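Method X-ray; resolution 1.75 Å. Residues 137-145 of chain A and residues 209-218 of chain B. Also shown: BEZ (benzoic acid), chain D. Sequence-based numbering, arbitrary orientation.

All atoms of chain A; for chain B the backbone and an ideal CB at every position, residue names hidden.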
ATOM      1  N   PRO A 137      19.971  -5.831  -5.729  1.00 19.07           N
ATOM      2  CA  PRO A 137      20.627  -6.925  -6.473  1.00 19.98           C
ATOM      3  C   PRO A 137      21.232  -8.024  -5.582  1.00 19.79           C
ATOM      4  O   PRO A 137      21.974  -8.862  -6.077  1.00 20.31           O
ATOM      5  CB  PRO A 137      21.721  -6.197  -7.272  1.00 20.83           C
ATOM      6  CG  PRO A 137      22.075  -5.026  -6.439  1.00 21.21           C
ATOM      7  CD  PRO A 137      20.809  -4.620  -5.687  1.00 20.08           C
ATOM      8  N   GLU A 138      20.886  -8.027  -4.292  1.00 19.35           N
ATOM      9  CA  GLU A 138      21.450  -8.975  -3.332  1.00 19.14           C
ATOM     10  C   GLU A 138      21.212 -10.417  -3.769  1.00 19.39           C
ATOM     11  O   GLU A 138      22.062 -11.302  -3.580  1.00 19.39           O
ATOM     12  CB  GLU A 138      20.872  -8.757  -1.927  1.00 17.88           C
ATOM     13  CG  GLU A 138      21.347  -7.479  -1.168  1.00 19.24           C
ATOM     14  CD  GLU A 138      20.492  -6.237  -1.437  1.00 18.59           C
ATOM     15  OE1 GLU A 138      19.750  -6.218  -2.441  1.00 19.15           O
ATOM     16  OE2 GLU A 138      20.577  -5.262  -0.642  1.00 20.04           O
ATOM     17  N   VAL A 139      20.050 -10.646  -4.370  1.00 18.61           N
ATOM     18  CA  VAL A 139      19.707 -11.982  -4.874  1.00 19.00           C
ATOM     19  C   VAL A 139      20.657 -12.522  -5.945  1.00 20.24           C
ATOM     20  O   VAL A 139      20.749 -13.729  -6.142  1.00 20.71           O
ATOM     21  CB  VAL A 139      18.254 -12.046  -5.363  1.00 19.30           C
ATOM     22  CG1 VAL A 139      17.319 -11.922  -4.159  1.00 19.09           C
ATOM     23  CG2 VAL A 139      17.978 -11.014  -6.486  1.00 19.79           C
ATOM     24  N   LYS A 140      21.359 -11.618  -6.621  1.00 21.11           N
ATOM     25  CA  LYS A 140      22.357 -11.978  -7.627  1.00 23.43           C
ATOM     26  C   LYS A 140      23.707 -12.333  -6.996  1.00 24.92           C
ATOM     27  O   LYS A 140      24.590 -12.846  -7.688  1.00 26.34           O
ATOM     28  CB  LYS A 140      22.567 -10.823  -8.615  1.00 23.10           C
ATOM     29  CG  LYS A 140      21.301 -10.356  -9.310  1.00 23.59           C
ATOM     30  CD  LYS A 140      21.541  -9.612 -10.627  1.00 25.05           C
ATOM     31  CE  LYS A 140      20.282  -9.598 -11.510  1.00 24.48           C
ATOM     32  NZ  LYS A 140      20.015 -10.924 -12.176  1.00 25.13           N
ATOM     33  N   ARG A 141      23.882 -12.022  -5.708  1.00 25.42           N
ATOM     34  CA  ARG A 141      25.147 -12.295  -5.007  1.00 26.44           C
ATOM     35  C   ARG A 141      24.973 -13.367  -3.918  1.00 25.80           C
ATOM     36  O   ARG A 141      25.854 -13.558  -3.088  1.00 26.60           O
ATOM     37  CB  ARG A 141      25.784 -11.017  -4.403  1.00 27.34           C
ATOM     38  CG  ARG A 141      25.771  -9.733  -5.260  1.00 32.21           C
ATOM     39  CD  ARG A 141      26.315  -9.844  -6.681  1.00 38.13           C
ATOM     40  NE  ARG A 141      26.016  -8.597  -7.406  1.00 42.83           N
ATOM     41  CZ  ARG A 141      25.909  -8.462  -8.732  1.00 46.68           C
ATOM     42  NH1 ARG A 141      26.089  -9.493  -9.551  1.00 48.17           N
ATOM     43  NH2 ARG A 141      25.618  -7.268  -9.248  1.00 48.46           N
ATOM     44  N   GLY A 142      23.858 -14.092  -3.943  1.00 24.27           N
ATOM     45  CA  GLY A 142      23.589 -15.130  -2.953  1.00 23.70           C
ATOM     46  C   GLY A 142      23.326 -14.638  -1.548  1.00 22.84           C
ATOM     47  O   GLY A 142      23.423 -15.424  -0.610  1.00 22.73           O
ATOM     48  N   LEU A 143      22.978 -13.356  -1.405  1.00 22.04           N
ATOM     49  CA  LEU A 143      22.586 -12.762  -0.114  1.00 20.71           C
ATOM     50  C   LEU A 143      21.129 -12.275  -0.209  1.00 19.68           C
ATOM     51  O   LEU A 143      20.418 -12.680  -1.114  1.00 19.03           O
ATOM     52  CB  LEU A 143      23.536 -11.611   0.240  1.00 21.65           C
ATOM     53  CG  LEU A 143      24.988 -12.108   0.363  1.00 23.55           C
ATOM     54  CD1 LEU A 143      25.999 -10.949   0.441  1.00 26.23           C
ATOM     55  CD2 LEU A 143      25.115 -13.014   1.570  1.00 26.43           C
ATOM     56  N   ILE A 144      20.682 -11.437   0.721  1.00 18.79           N
ATOM     57  CA  ILE A 144      19.336 -10.817   0.653  1.00 18.26           C
ATOM     58  C   ILE A 144      19.475  -9.378   1.152  1.00 18.38           C
ATOM     59  O   ILE A 144      20.498  -9.034   1.753  1.00 18.40           O
ATOM     60  CB  ILE A 144      18.237 -11.573   1.473  1.00 19.31           C
ATOM     61  CG1 ILE A 144      18.644 -11.756   2.939  1.00 19.33           C
ATOM     62  CG2 ILE A 144      17.911 -12.944   0.847  1.00 18.26           C
ATOM     63  CD1 ILE A 144      17.500 -12.179   3.882  1.00 19.85           C
ATOM     64  N   ALA A 145      18.457  -8.550   0.893  1.00 17.57           N
ATOM     65  CA  ALA A 145      18.383  -7.178   1.381  1.00 17.22           C
ATOM     66  C   ALA A 145      18.068  -7.191   2.852  1.00 17.82           C
ATOM     67  O   ALA A 145      16.938  -6.979   3.257  1.00 18.15           O
ATOM     68  CB  ALA A 145      17.317  -6.375   0.609  1.00 17.21           C
TER
ATOM     69  N   UNK B 209      18.491 -19.894  -2.911  1.00 21.31           N
ATOM     70  CA  UNK B 209      18.216 -19.699  -1.491  1.00 21.34           C
ATOM     71  C   UNK B 209      17.878 -18.245  -1.152  1.00 20.76           C
ATOM     72  O   UNK B 209      17.101 -17.984  -0.234  1.00 20.01           O
ATOM     73  CB  UNK B 209      19.420 -20.154  -0.664  1.00 21.34           C
ATOM     74  N   UNK B 210      18.466 -17.312  -1.893  1.00 20.86           N
ATOM     75  CA  UNK B 210      18.185 -15.886  -1.715  1.00 20.25           C
ATOM     76  C   UNK B 210      16.775 -15.552  -2.174  1.00 19.56           C
ATOM     77  O   UNK B 210      16.071 -14.789  -1.529  1.00 18.47           O
ATOM     78  CB  UNK B 210      19.202 -15.037  -2.481  1.00 20.25           C
ATOM     79  N   UNK B 211      16.361 -16.108  -3.307  1.00 19.36           N
ATOM     80  CA  UNK B 211      15.010 -15.836  -3.854  1.00 19.40           C
ATOM     81  C   UNK B 211      13.936 -16.387  -2.895  1.00 19.08           C
ATOM     82  O   UNK B 211      12.940 -15.711  -2.570  1.00 19.22           O
ATOM     83  CB  UNK B 211      14.852 -16.460  -5.242  1.00 19.40           C
ATOM     84  N   UNK B 212      14.180 -17.613  -2.438  1.00 20.00           N
ATOM     85  CA  UNK B 212      13.292 -18.339  -1.518  1.00 20.28           C
ATOM     86  C   UNK B 212      13.173 -17.604  -0.193  1.00 19.94           C
ATOM     87  O   UNK B 212      12.059 -17.363   0.294  1.00 20.34           O
ATOM     88  CB  UNK B 212      13.803 -19.762  -1.283  1.00 20.28           C
ATOM     89  N   UNK B 213      14.312 -17.199   0.360  1.00 19.90           N
ATOM     90  CA  UNK B 213      14.315 -16.464   1.619  1.00 18.90           C
ATOM     91  C   UNK B 213      13.624 -15.109   1.467  1.00 18.14           C
ATOM     92  O   UNK B 213      12.885 -14.662   2.354  1.00 16.84           O
ATOM     93  CB  UNK B 213      15.749 -16.273   2.118  1.00 18.90           C
ATOM     94  N   UNK B 214      13.871 -14.437   0.339  1.00 18.01           N
ATOM     95  CA  UNK B 214      13.252 -13.134   0.080  1.00 17.22           C
ATOM     96  C   UNK B 214      11.740 -13.251   0.020  1.00 17.47           C
ATOM     97  O   UNK B 214      11.027 -12.419   0.572  1.00 16.55           O
ATOM     98  CB  UNK B 214      13.781 -12.537  -1.225  1.00 17.22           C
ATOM     99  N   UNK B 215      11.248 -14.303  -0.625  1.00 17.74           N
ATOM    100  CA  UNK B 215       9.800 -14.556  -0.644  1.00 18.87           C
ATOM    101  C   UNK B 215       9.221 -14.782   0.733  1.00 19.12           C
ATOM    102  O   UNK B 215       8.192 -14.208   1.067  1.00 19.73           O
ATOM    103  CB  UNK B 215       9.490 -15.770  -1.522  1.00 18.87           C
ATOM    104  N   UNK B 216       9.862 -15.617   1.541  1.00 18.26           N
ATOM    105  CA  UNK B 216       9.327 -15.911   2.862  1.00 19.72           C
ATOM    106  C   UNK B 216       9.245 -14.636   3.687  1.00 19.50           C
ATOM    107  O   UNK B 216       8.246 -14.414   4.371  1.00 21.28           O
ATOM    108  CB  UNK B 216      10.187 -16.957   3.575  1.00 19.72           C
ATOM    109  N   UNK B 217      10.267 -13.783   3.616  1.00 18.48           N
ATOM    110  CA  UNK B 217      10.252 -12.579   4.434  1.00 17.49           C
ATOM    111  C   UNK B 217       9.219 -11.580   3.913  1.00 16.36           C
ATOM    112  O   UNK B 217       8.477 -11.010   4.694  1.00 17.11           O
ATOM    113  CB  UNK B 217      11.642 -11.939   4.464  1.00 17.49           C
ATOM    114  N   UNK B 218       9.158 -11.381   2.598  1.00 16.70           N
ATOM    115  CA  UNK B 218       8.267 -10.377   1.980  1.00 17.13           C
ATOM    116  C   UNK B 218       6.804 -10.672   2.241  1.00 18.15           C
ATOM    117  O   UNK B 218       5.988  -9.754   2.305  1.00 20.01           O
ATOM    118  CB  UNK B 218       8.507 -10.309   0.470  1.00 17.13           C
TER
HETATM  119  C   BEZ D 264      22.156  -5.734   2.359  1.00 26.60           C
HETATM  120  O1  BEZ D 264      21.155  -5.203   2.885  1.00 25.34           O
HETATM  121  O2  BEZ D 264      22.351  -5.671   1.124  1.00 26.05           O
HETATM  122  C1  BEZ D 264      23.139  -6.463   3.221  1.00 26.73           C
HETATM  123  C2  BEZ D 264      24.033  -7.343   2.633  1.00 28.12           C
HETATM  124  C3  BEZ D 264      24.955  -8.017   3.432  1.00 28.11           C
HETATM  125  C4  BEZ D 264      24.972  -7.811   4.806  1.00 28.64           C
HETATM  126  C5  BEZ D 264      24.081  -6.929   5.398  1.00 28.51           C
HETATM  127  C6  BEZ D 264      23.158  -6.254   4.598  1.00 27.83           C

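Chain B runs as a regular helix through all ten positions, with phi near -65° and psi near -42°.

Position 209 points sideways, and its ideal CB has nothing of the chain A stretch within 5.5 Å. Chain A leaves the choice open; it is Leu B209.

Position 210 is the tight one. Its CB points toward chain A, and the ideal CB lies only 3.0 Å from Leu A143 O and 3.9 Å from Val A139 CA. So close a carbonyl argues for something small, and an acceptor there rewards a short donor. A short hydroxyl such as serine fits well; glycine would relieve the close CB and alanine would add nothing beyond it, but neither gives the carbonyl a side-chain donor. In Ser B210, with chi1 in the m well, OG donates a hydrogen bond to Leu A143 O at 2.7 Å.

Position 211 points sideways, its ideal CB 5.3 Å from Val A139 CG1. Medium apolar side chains could lie along that valine. Val B211 lies loosely beside it, its CG2 4.5 Å from Val A139 CB.

Position 212 points away from chain A, which sets no rule; it is Gln B212.

Position 213 points toward chain A, with the ideal CB 4.2 Å from Ile A144 CG2. That is van der Waals distance, so alanine or another small residue is enough. Ala B213 packs its CB on that methyl.

Position 214 also points toward chain A, its ideal CB 4.6 Å from both Val A139 CG1 and Ile A144 CG2. Two methyls invite alanine, serine, threonine or a compact apolar group. Ser B214 turns its OG back along the helix to donate to Ser B210 O at 2.8 Å, and the OG touches Ile A144 CG2 at 3.5 Å. A water bridges the chains, donating to Ser B214 OG and accepting from Ala A145 N, both at 2.9 Å.

Positions 215 and 216 are out of reach and could be many things; they are Lys B215 and Arg B216, whose polar ends are bonded elsewhere in the structure.

Position 217 points toward chain A, but nothing of the chain A stretch lies within 5.5 Å of its ideal CB. Only a longer side chain can cross that gap, and Ile A144 CD1 favours an apolar one: leucine, isoleucine or methionine. Ile B217 extends its CD1 to 3.5 Å from Ile A144 CD1.

Position 218 is out of reach, so chain A sets no rule; it is Ala B218.

Chain B, residues 209-218: LSVQASKRIA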
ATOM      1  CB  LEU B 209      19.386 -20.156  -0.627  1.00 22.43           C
ATOM      2  CG  LEU B 209      19.764 -21.641  -0.721  1.00 24.37           C
ATOM      3  CD1 LEU B 209      21.062 -21.894   0.057  1.00 25.95           C
ATOM      4  CD2 LEU B 209      18.620 -22.516  -0.224  1.00 24.50           C
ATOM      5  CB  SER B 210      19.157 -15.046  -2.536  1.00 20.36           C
ATOM      6  OG  SER B 210      20.483 -15.223  -2.105  1.00 21.76           O
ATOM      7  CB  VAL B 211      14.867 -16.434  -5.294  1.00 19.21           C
ATOM      8  CG1 VAL B 211      13.385 -16.468  -5.779  1.00 20.05           C
ATOM      9  CG2 VAL B 211      15.768 -15.686  -6.284  1.00 20.59           C
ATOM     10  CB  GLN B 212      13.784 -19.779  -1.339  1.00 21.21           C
ATOM     11  CG  GLN B 212      13.577 -20.545  -2.619  1.00 22.74           C
ATOM     12  CD  GLN B 212      14.251 -21.890  -2.716  1.00 28.70           C
ATOM     13  OE1 GLN B 212      14.340 -22.445  -3.815  1.00 35.62           O
ATOM     14  NE2 GLN B 212      14.717 -22.431  -1.607  1.00 32.00           N
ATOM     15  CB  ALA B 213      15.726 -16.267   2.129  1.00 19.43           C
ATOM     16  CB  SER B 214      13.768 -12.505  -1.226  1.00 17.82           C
ATOM     17  OG  SER B 214      15.137 -12.201  -1.134  1.00 18.47           O
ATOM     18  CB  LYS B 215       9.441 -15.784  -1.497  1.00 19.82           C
ATOM     19  CG  LYS B 215       9.058 -15.500  -2.910  1.00 22.02           C
ATOM     20  CD  LYS B 215       8.299 -16.695  -3.582  1.00 19.90           C
ATOM     21  CE  LYS B 215       6.833 -16.825  -3.187  1.00 21.48           C
ATOM     22  NZ  LYS B 215       6.047 -17.685  -4.182  1.00 18.58           N
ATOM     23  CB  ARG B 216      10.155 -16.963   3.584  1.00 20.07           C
ATOM     24  CG  ARG B 216      10.048 -18.337   2.962  1.00 19.89           C
ATOM     25  CD  ARG B 216      10.672 -19.396   3.792  1.00 22.91           C
ATOM     26  NE  ARG B 216      12.115 -19.250   3.883  1.00 23.84           N
ATOM     27  CZ  ARG B 216      13.002 -19.894   3.130  1.00 23.23           C
ATOM     28  NH1 ARG B 216      14.287 -19.675   3.336  1.00 22.21           N
ATOM     29  NH2 ARG B 216      12.628 -20.766   2.199  1.00 23.64           N
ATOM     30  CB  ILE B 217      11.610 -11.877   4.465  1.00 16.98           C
ATOM     31  CG1 ILE B 217      12.653 -12.739   5.147  1.00 17.67           C
ATOM     32  CG2 ILE B 217      11.501 -10.539   5.211  1.00 17.47           C
ATOM     33  CD1 ILE B 217      14.088 -12.471   4.682  1.00 18.58           C
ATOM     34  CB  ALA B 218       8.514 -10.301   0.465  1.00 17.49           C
TER
HETATM   35  O   HOH W   1      16.720  -9.748  -1.135  1.00 11.94           O
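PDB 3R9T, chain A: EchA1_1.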